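Local coordinates for PfhB2 (PDB 6U8T), which probably acts as a cysteine protease of the YopT type, the hydrolase domain of a Pasteurella multocida toxin, at residues Lys20-Lys25 with Pro177-Met182; Trp45-Val50 with Gln105-Lys110; Glu170-Phe175 with Pro185-Phe190. The protein carries 1 engineered substitution. All coordinates share one frame; numbering follows the deposited sequence.

Interaction 1 of 3, residues Lys20-Lys25 with Pro177-Met182; sequences KGEVYK and PNFGEM
G21 presents its backbone N to the carbonyl O of N178, an N-to-O distance of 3.0 Å; the N-H arrives in the carbonyl plane on a lone pair, at a C=O...N angle of 123°. Side chains of the loop 177-179 flank this bond. With CG anti to the carbonyl carbon (chi1 -87°), N178 keeps its CB 3.4 Å from G21 N, and N178 OD1 reaches K20 CB at 3.4 Å. F179 brings the tip of its ring, CZ, to 3.6 Å from G21 CA, an approach that a residue with no side chain permits. E22 OE2 lies at the edge of the F179 ring, in its plane, 3.9 Å from F179 CE1. E22 OE2 also takes K25 NZ at 2.8 Å on its syn side, a salt bridge between residues three apart in the helix, and K25 NZ also bonds the backbone O of K201. Further out, S19 OG bonds both N178 O and E22 N, while D176 OD1 holds N178 N. F179 and G180, both facing D176, form a classic beta bulge leading into strand 180-184. N178 O is thus gripped twice, by G21 N and S19 OG, which ties the first turn of helix 20-51 to the bend between two sheet strands at a buried polar junction of G21 and N178.

Interaction 2 of 3, residues Trp45-Val50 with Gln105-Lys110; sequences WIANKV and QGVVPK
A47 and V107 put their CA atoms 6.1 Å apart, where helix 20-51, near its C-terminal end, is met by the chain just past a Schellman motif. That motif closes helix 91-104: G106 takes up a positive phi of 93°, and the backbone then swings out so that V107 points at the neighbouring helix. No hydrogen bond crosses, and the contact rests mainly on V107. With CG1 anti to its backbone N (chi1 -179°), its two methyls divide the work. V107 CG1 meets I46 CG2 at 4.1 Å, the two side chains crossing at about a right angle. V107 CG2 drops onto the helix backbone, 3.7 Å from A47 CA, with A47 CB slightly farther off and V50 CG1 at 4.3 Å. So close an approach to the main chain is consistent with the small side chain of A47. Around this patch, L102 packs on V107 and W101 on A47, both from helix 91-104, while A149 and K151 of strand 147-155 touch I46. Y219 and H220 of the second subunit lie against V107 and V50, and a bound di(hydroxyethyl)ether comes within about 4 Å of the V50 side chain. At the exposed margin, Q105 CB rests 3.9 Å from A47 CB.

Interaction 3 of 3, residues Glu170-Phe175 with Pro185-Phe190; sequences EKVVFF and PSHQKF
E170 and H187 meet where a beta-hairpin hands over to a helix: strand 171-176 runs out, strand 180-184 returns beside it, and helix 187-201 then folds back over the first strand. S186 is the N-cap, its OG accepting from K189 N at 3.1 Å. E170 serves the first turn from across the contact, E170 OE1 taking H187 N at 2.9 Å in a nearly straight bond (168°) that comes from above the carboxylate plane. A water that donates to E170 OE1 accepts from Q188 N, so three successive N-H groups of the helix start have partners in E170, the water and S186. The other oxygen, E170 OE2, sits over the centre of the H187 imidazole, 3.8 Å above its plane, and NE2 of that ring bonds to G169 O, which fixes its rotation.

Deeper in, the two methyls of V172 meet chiefly different residues. V172 CG2 meets H187 CD2 at 3.6 Å; V172 CG1 lies over the face of the F190 ring, 3.8 Å from its centroid in a CH-pi contact. F190, with CG anti to the backbone N (chi1 172°), also brings CE1 to 3.7 Å from F174 CB, the two rings inclined at 54°. F198, farther along the helix, meets the F174 ring edge-to-face. Polar bonds at the exposed end of the contact thus give way to an aliphatic and aromatic layer between strand and helix. The E170 carboxylate, set at the helix start and bonded to H187 N and a water, may be favoured in its charged form by the helix dipole.

Interactions 1 and 3 share the hairpin of strands 171-176 and 180-184, and their centres are 19 Å apart. They touch directly: M182 O lies 2.8 Å from F174 N, a probable hydrogen bond between the paired strands. Interaction 2 sits at the other end of the elongated chain, its centre 44 Å from that of interaction 1 and 56 Å from that of interaction 3; helix 20-51 spans the first of these gaps. Within the dimer the ends come together, because W45 of the second subunit bonds E181 OE1 and stacks on F175. A bound sodium ion lies near interaction 2, about 13 Å from the I46 side chain.

Interaction 1 of 3, residues Lys20-Lys25 with Pro177-Met182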
# COMPACT_ATOMS: atom_id res chain seq x y z
N LYS C 20 13.95 -3.37 -10.77
CA LYS C 20 13.14 -2.56 -9.81
C LYS C 20 12.03 -3.42 -9.19
O LYS C 20 11.64 -3.11 -8.04
CB LYS C 20 12.64 -1.27 -10.47
CG LYS C 20 13.76 -0.34 -10.91
CD LYS C 20 14.70 0.01 -9.79
CE LYS C 20 15.43 1.29 -10.07
NZ LYS C 20 16.18 1.73 -8.88
N GLY C 21 11.62 -4.49 -9.88
CA GLY C 21 10.68 -5.49 -9.35
C GLY C 21 11.23 -6.23 -8.14
O GLY C 21 10.47 -6.47 -7.20
N GLU C 22 12.51 -6.62 -8.15
CA GLU C 22 13.14 -7.33 -7.00
C GLU C 22 13.21 -6.41 -5.79
O GLU C 22 12.89 -6.86 -4.68
CB GLU C 22 14.53 -7.88 -7.37
CG GLU C 22 14.46 -9.09 -8.29
CD GLU C 22 13.50 -10.19 -7.86
OE1 GLU C 22 13.53 -10.58 -6.68
OE2 GLU C 22 12.71 -10.67 -8.72
N VAL C 23 13.58 -5.15 -6.00
CA VAL C 23 13.52 -4.10 -4.95
C VAL C 23 12.08 -4.00 -4.43
O VAL C 23 11.90 -3.96 -3.19
CB VAL C 23 14.03 -2.75 -5.50
CG1 VAL C 23 13.73 -1.59 -4.53
CG2 VAL C 23 15.53 -2.84 -5.85
N TYR C 24 11.06 -3.99 -5.30
CA TYR C 24 9.65 -3.88 -4.86
C TYR C 24 9.27 -5.08 -3.98
O TYR C 24 8.56 -4.90 -2.98
CB TYR C 24 8.68 -3.64 -6.04
CG TYR C 24 7.28 -3.48 -5.55
CD1 TYR C 24 6.92 -2.34 -4.86
CD2 TYR C 24 6.36 -4.51 -5.61
CE1 TYR C 24 5.63 -2.16 -4.38
CE2 TYR C 24 5.10 -4.39 -5.05
CZ TYR C 24 4.73 -3.21 -4.44
OH TYR C 24 3.46 -3.10 -3.91
N LYS C 25 9.73 -6.29 -4.31
CA LYS C 25 9.41 -7.50 -3.51
C LYS C 25 10.06 -7.42 -2.11
O LYS C 25 9.43 -7.86 -1.14
CB LYS C 25 9.81 -8.74 -4.29
CG LYS C 25 8.91 -9.01 -5.50
CD LYS C 25 9.09 -10.39 -6.07
CE LYS C 25 10.39 -10.59 -6.81
NZ LYS C 25 10.31 -11.77 -7.71
N PRO C 177 8.59 -2.57 -16.99
CA PRO C 177 9.83 -1.84 -16.75
C PRO C 177 10.56 -2.28 -15.47
O PRO C 177 11.68 -1.85 -15.30
CB PRO C 177 9.42 -0.37 -16.61
CG PRO C 177 7.96 -0.29 -16.94
CD PRO C 177 7.43 -1.69 -17.13
N ASN C 178 9.89 -3.06 -14.62
CA ASN C 178 10.44 -3.63 -13.35
C ASN C 178 11.20 -4.94 -13.64
O ASN C 178 11.88 -5.41 -12.71
CB ASN C 178 9.34 -3.95 -12.33
CG ASN C 178 8.98 -2.77 -11.45
OD1 ASN C 178 9.51 -1.66 -11.64
ND2 ASN C 178 8.05 -3.00 -10.51
N PHE C 179 11.02 -5.55 -14.82
CA PHE C 179 11.61 -6.88 -15.15
C PHE C 179 12.18 -6.90 -16.57
O PHE C 179 13.36 -7.25 -16.72
CB PHE C 179 10.57 -7.99 -14.95
CG PHE C 179 10.09 -8.12 -13.53
CD1 PHE C 179 10.87 -8.72 -12.56
CD2 PHE C 179 8.84 -7.68 -13.18
CE1 PHE C 179 10.42 -8.86 -11.27
CE2 PHE C 179 8.37 -7.80 -11.87
CZ PHE C 179 9.17 -8.39 -10.92
N GLY C 180 11.38 -6.58 -17.58
CA GLY C 180 11.83 -6.51 -18.98
C GLY C 180 10.73 -6.86 -19.97
O GLY C 180 9.56 -6.59 -19.68
N GLU C 181 11.10 -7.45 -21.10
CA GLU C 181 10.20 -7.75 -22.23
C GLU C 181 10.13 -9.26 -22.43
O GLU C 181 11.16 -9.94 -22.43
CB GLU C 181 10.70 -7.01 -23.45
CG GLU C 181 9.74 -7.08 -24.62
CD GLU C 181 10.30 -6.46 -25.88
OE1 GLU C 181 10.52 -5.25 -25.88
OE2 GLU C 181 10.55 -7.22 -26.83
N MSE C 182 8.90 -9.76 -22.57
CA MSE C 182 8.63 -11.16 -22.82
C MSE C 182 7.69 -11.29 -24.03
O MSE C 182 6.84 -10.43 -24.26
CB MSE C 182 8.01 -11.76 -21.56
CG MSE C 182 8.86 -11.66 -20.33
SE MSE C 182 8.50 -10.09 -19.22
CE MSE C 182 7.47 -10.61 -17.69

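Interaction 2 of 3, residues Trp45-Val50 with Gln105-Lys110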
# COMPACT_ATOMS: atom_id res chain seq x y z
N TRP C 45 2.19 -2.55 24.44
CA TRP C 45 1.89 -1.21 24.95
C TRP C 45 0.52 -1.21 25.68
O TRP C 45 0.41 -0.68 26.75
CB TRP C 45 1.91 -0.20 23.80
CG TRP C 45 1.79 1.22 24.24
CD1 TRP C 45 2.81 2.06 24.60
CD2 TRP C 45 0.59 2.00 24.33
NE1 TRP C 45 2.32 3.31 24.88
CE2 TRP C 45 0.97 3.30 24.73
CE3 TRP C 45 -0.78 1.73 24.08
CZ2 TRP C 45 0.05 4.34 24.89
CZ3 TRP C 45 -1.69 2.76 24.23
CH2 TRP C 45 -1.28 4.04 24.64
N ILE C 46 -0.49 -1.84 25.07
CA ILE C 46 -1.85 -1.87 25.68
C ILE C 46 -1.77 -2.64 27.01
O ILE C 46 -2.22 -2.10 28.02
CB ILE C 46 -2.90 -2.44 24.70
CG1 ILE C 46 -3.14 -1.47 23.56
CG2 ILE C 46 -4.18 -2.76 25.42
CD1 ILE C 46 -4.05 -2.02 22.48
N ALA C 47 -1.17 -3.84 27.01
CA ALA C 47 -0.99 -4.67 28.23
C ALA C 47 -0.23 -3.90 29.29
O ALA C 47 -0.56 -4.03 30.45
CB ALA C 47 -0.28 -5.97 27.92
N ASN C 48 0.76 -3.11 28.90
CA ASN C 48 1.60 -2.34 29.85
C ASN C 48 0.74 -1.24 30.48
O ASN C 48 0.80 -1.07 31.70
CB ASN C 48 2.85 -1.81 29.17
CG ASN C 48 3.75 -1.04 30.12
OD1 ASN C 48 4.67 -1.64 30.66
ND2 ASN C 48 3.50 0.25 30.31
N LYS C 49 -0.07 -0.52 29.71
CA LYS C 49 -0.88 0.62 30.20
C LYS C 49 -2.02 0.14 31.10
O LYS C 49 -2.34 0.84 32.05
CB LYS C 49 -1.42 1.42 29.03
CG LYS C 49 -0.36 2.22 28.30
CD LYS C 49 0.36 3.21 29.15
CE LYS C 49 1.10 4.21 28.30
NZ LYS C 49 1.37 5.44 29.08
N VAL C 50 -2.59 -1.01 30.82
CA VAL C 50 -3.79 -1.53 31.52
C VAL C 50 -3.32 -2.21 32.81
O VAL C 50 -3.97 -2.03 33.81
CB VAL C 50 -4.55 -2.47 30.57
CG1 VAL C 50 -5.45 -3.46 31.29
CG2 VAL C 50 -5.30 -1.69 29.50
N GLN C 105 -2.64 -11.70 29.17
CA GLN C 105 -1.92 -10.67 29.95
C GLN C 105 -2.89 -9.92 30.86
O GLN C 105 -2.44 -8.98 31.51
CB GLN C 105 -1.25 -9.62 29.07
CG GLN C 105 -0.39 -10.19 27.95
CD GLN C 105 0.67 -11.14 28.43
OE1 GLN C 105 1.49 -10.80 29.27
NE2 GLN C 105 0.68 -12.33 27.85
N GLY C 106 -4.17 -10.29 30.87
CA GLY C 106 -5.14 -9.70 31.80
C GLY C 106 -5.87 -8.51 31.20
O GLY C 106 -6.64 -7.89 31.94
N VAL C 107 -5.72 -8.24 29.90
CA VAL C 107 -6.46 -7.16 29.18
C VAL C 107 -7.85 -7.69 28.82
O VAL C 107 -7.94 -8.82 28.31
CB VAL C 107 -5.72 -6.70 27.90
CG1 VAL C 107 -6.49 -5.60 27.21
CG2 VAL C 107 -4.30 -6.25 28.21
N VAL C 108 -8.89 -6.91 29.08
CA VAL C 108 -10.32 -7.35 28.94
C VAL C 108 -10.94 -6.62 27.76
O VAL C 108 -11.16 -5.42 27.82
CB VAL C 108 -11.14 -7.14 30.24
CG1 VAL C 108 -12.58 -7.58 30.04
CG2 VAL C 108 -10.53 -7.85 31.44
N PRO C 109 -11.26 -7.33 26.67
CA PRO C 109 -11.95 -6.73 25.54
C PRO C 109 -13.33 -6.20 25.96
O PRO C 109 -14.01 -6.87 26.70
CB PRO C 109 -12.12 -7.90 24.52
CG PRO C 109 -11.30 -9.04 25.02
CD PRO C 109 -11.03 -8.77 26.48
N LYS C 110 -13.72 -5.03 25.47
CA LYS C 110 -15.08 -4.48 25.71
C LYS C 110 -16.09 -5.28 24.89
O LYS C 110 -15.69 -5.79 23.81
CB LYS C 110 -15.18 -3.00 25.36
CG LYS C 110 -14.51 -2.09 26.37
CD LYS C 110 -14.87 -0.62 26.24
CE LYS C 110 -13.95 0.22 27.12
NZ LYS C 110 -14.26 1.67 27.05

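Interaction 3 of 3, residues Glu170-Phe175 with Pro185-Phe190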
# COMPACT_ATOMS: atom_id res chain seq x y z
N GLU C 170 -1.96 -13.84 -32.77
CA GLU C 170 -1.71 -14.75 -31.61
C GLU C 170 -0.44 -14.31 -30.85
O GLU C 170 -0.24 -14.77 -29.71
CB GLU C 170 -1.71 -16.22 -32.10
CG GLU C 170 -3.11 -16.87 -32.08
CD GLU C 170 -3.94 -16.67 -30.79
OE1 GLU C 170 -3.51 -17.19 -29.72
OE2 GLU C 170 -5.00 -15.96 -30.85
N LYS C 171 0.36 -13.41 -31.42
CA LYS C 171 1.62 -12.93 -30.79
C LYS C 171 1.27 -11.90 -29.70
O LYS C 171 0.63 -10.89 -30.00
CB LYS C 171 2.57 -12.36 -31.85
CG LYS C 171 3.59 -11.32 -31.39
CD LYS C 171 4.87 -11.34 -32.22
CE LYS C 171 5.65 -10.05 -32.08
NZ LYS C 171 7.09 -10.32 -31.82
N VAL C 172 1.74 -12.16 -28.48
CA VAL C 172 1.63 -11.21 -27.32
C VAL C 172 3.03 -10.80 -26.89
O VAL C 172 3.83 -11.68 -26.55
CB VAL C 172 0.84 -11.82 -26.14
CG1 VAL C 172 0.59 -10.77 -25.07
CG2 VAL C 172 -0.47 -12.43 -26.60
N VAL C 173 3.33 -9.51 -26.95
CA VAL C 173 4.57 -8.96 -26.35
C VAL C 173 4.16 -8.21 -25.08
O VAL C 173 3.33 -7.32 -25.18
CB VAL C 173 5.34 -8.07 -27.33
CG1 VAL C 173 6.66 -7.61 -26.74
CG2 VAL C 173 5.59 -8.79 -28.64
N PHE C 174 4.70 -8.60 -23.92
CA PHE C 174 4.38 -8.00 -22.60
C PHE C 174 5.64 -7.31 -22.07
O PHE C 174 6.70 -7.92 -22.12
CB PHE C 174 3.87 -9.07 -21.65
CG PHE C 174 3.50 -8.55 -20.29
CD1 PHE C 174 2.42 -7.71 -20.13
CD2 PHE C 174 4.23 -8.90 -19.17
CE1 PHE C 174 2.07 -7.22 -18.88
CE2 PHE C 174 3.91 -8.39 -17.92
CZ PHE C 174 2.82 -7.58 -17.77
N PHE C 175 5.54 -6.06 -21.62
CA PHE C 175 6.70 -5.28 -21.15
C PHE C 175 6.40 -4.73 -19.76
O PHE C 175 5.38 -4.03 -19.58
CB PHE C 175 7.08 -4.17 -22.14
CG PHE C 175 8.18 -3.27 -21.62
CD1 PHE C 175 9.50 -3.69 -21.59
CD2 PHE C 175 7.87 -2.02 -21.11
CE1 PHE C 175 10.49 -2.87 -21.08
CE2 PHE C 175 8.88 -1.20 -20.61
CZ PHE C 175 10.18 -1.62 -20.60
N PRO C 185 3.99 -16.82 -28.20
CA PRO C 185 3.49 -17.06 -29.55
C PRO C 185 1.98 -17.34 -29.65
O PRO C 185 1.51 -17.48 -30.77
CB PRO C 185 4.31 -18.30 -29.95
CG PRO C 185 4.48 -19.06 -28.65
CD PRO C 185 4.65 -18.00 -27.60
N SER C 186 1.27 -17.45 -28.52
CA SER C 186 -0.21 -17.63 -28.44
C SER C 186 -0.79 -16.86 -27.24
O SER C 186 -0.06 -16.64 -26.26
CB SER C 186 -0.56 -19.09 -28.35
OG SER C 186 -0.30 -19.59 -27.04
N HIS C 187 -2.07 -16.46 -27.33
CA HIS C 187 -2.83 -15.83 -26.21
C HIS C 187 -2.87 -16.80 -25.03
O HIS C 187 -2.66 -16.33 -23.91
CB HIS C 187 -4.26 -15.44 -26.63
CG HIS C 187 -4.33 -14.22 -27.50
ND1 HIS C 187 -5.48 -13.41 -27.59
CD2 HIS C 187 -3.40 -13.65 -28.29
CE1 HIS C 187 -5.23 -12.47 -28.50
NE2 HIS C 187 -4.00 -12.55 -28.90
N GLN C 188 -3.15 -18.07 -25.27
CA GLN C 188 -3.29 -19.12 -24.21
C GLN C 188 -2.01 -19.11 -23.36
O GLN C 188 -2.11 -19.07 -22.11
CB GLN C 188 -3.53 -20.49 -24.84
CG GLN C 188 -4.54 -21.37 -24.12
CD GLN C 188 -4.16 -21.52 -22.67
OE1 GLN C 188 -4.59 -20.74 -21.83
NE2 GLN C 188 -3.24 -22.43 -22.41
N LYS C 189 -0.84 -19.14 -24.01
CA LYS C 189 0.46 -19.25 -23.32
C LYS C 189 0.68 -18.01 -22.44
O LYS C 189 1.11 -18.19 -21.28
CB LYS C 189 1.57 -19.49 -24.33
CG LYS C 189 1.59 -20.92 -24.87
CD LYS C 189 2.65 -21.15 -25.91
CE LYS C 189 2.60 -22.55 -26.49
NZ LYS C 189 3.05 -22.56 -27.89
N PHE C 190 0.36 -16.82 -22.95
CA PHE C 190 0.42 -15.55 -22.19
C PHE C 190 -0.55 -15.58 -21.00
O PHE C 190 -0.14 -15.22 -19.89
CB PHE C 190 0.12 -14.34 -23.08
CG PHE C 190 -0.03 -13.06 -22.31
CD1 PHE C 190 1.09 -12.41 -21.79
CD2 PHE C 190 -1.28 -12.54 -22.03
CE1 PHE C 190 0.95 -11.24 -21.06
CE2 PHE C 190 -1.41 -11.38 -21.28
CZ PHE C 190 -0.30 -10.72 -20.81
O HOH W 1 -4.08 -19.15 -27.80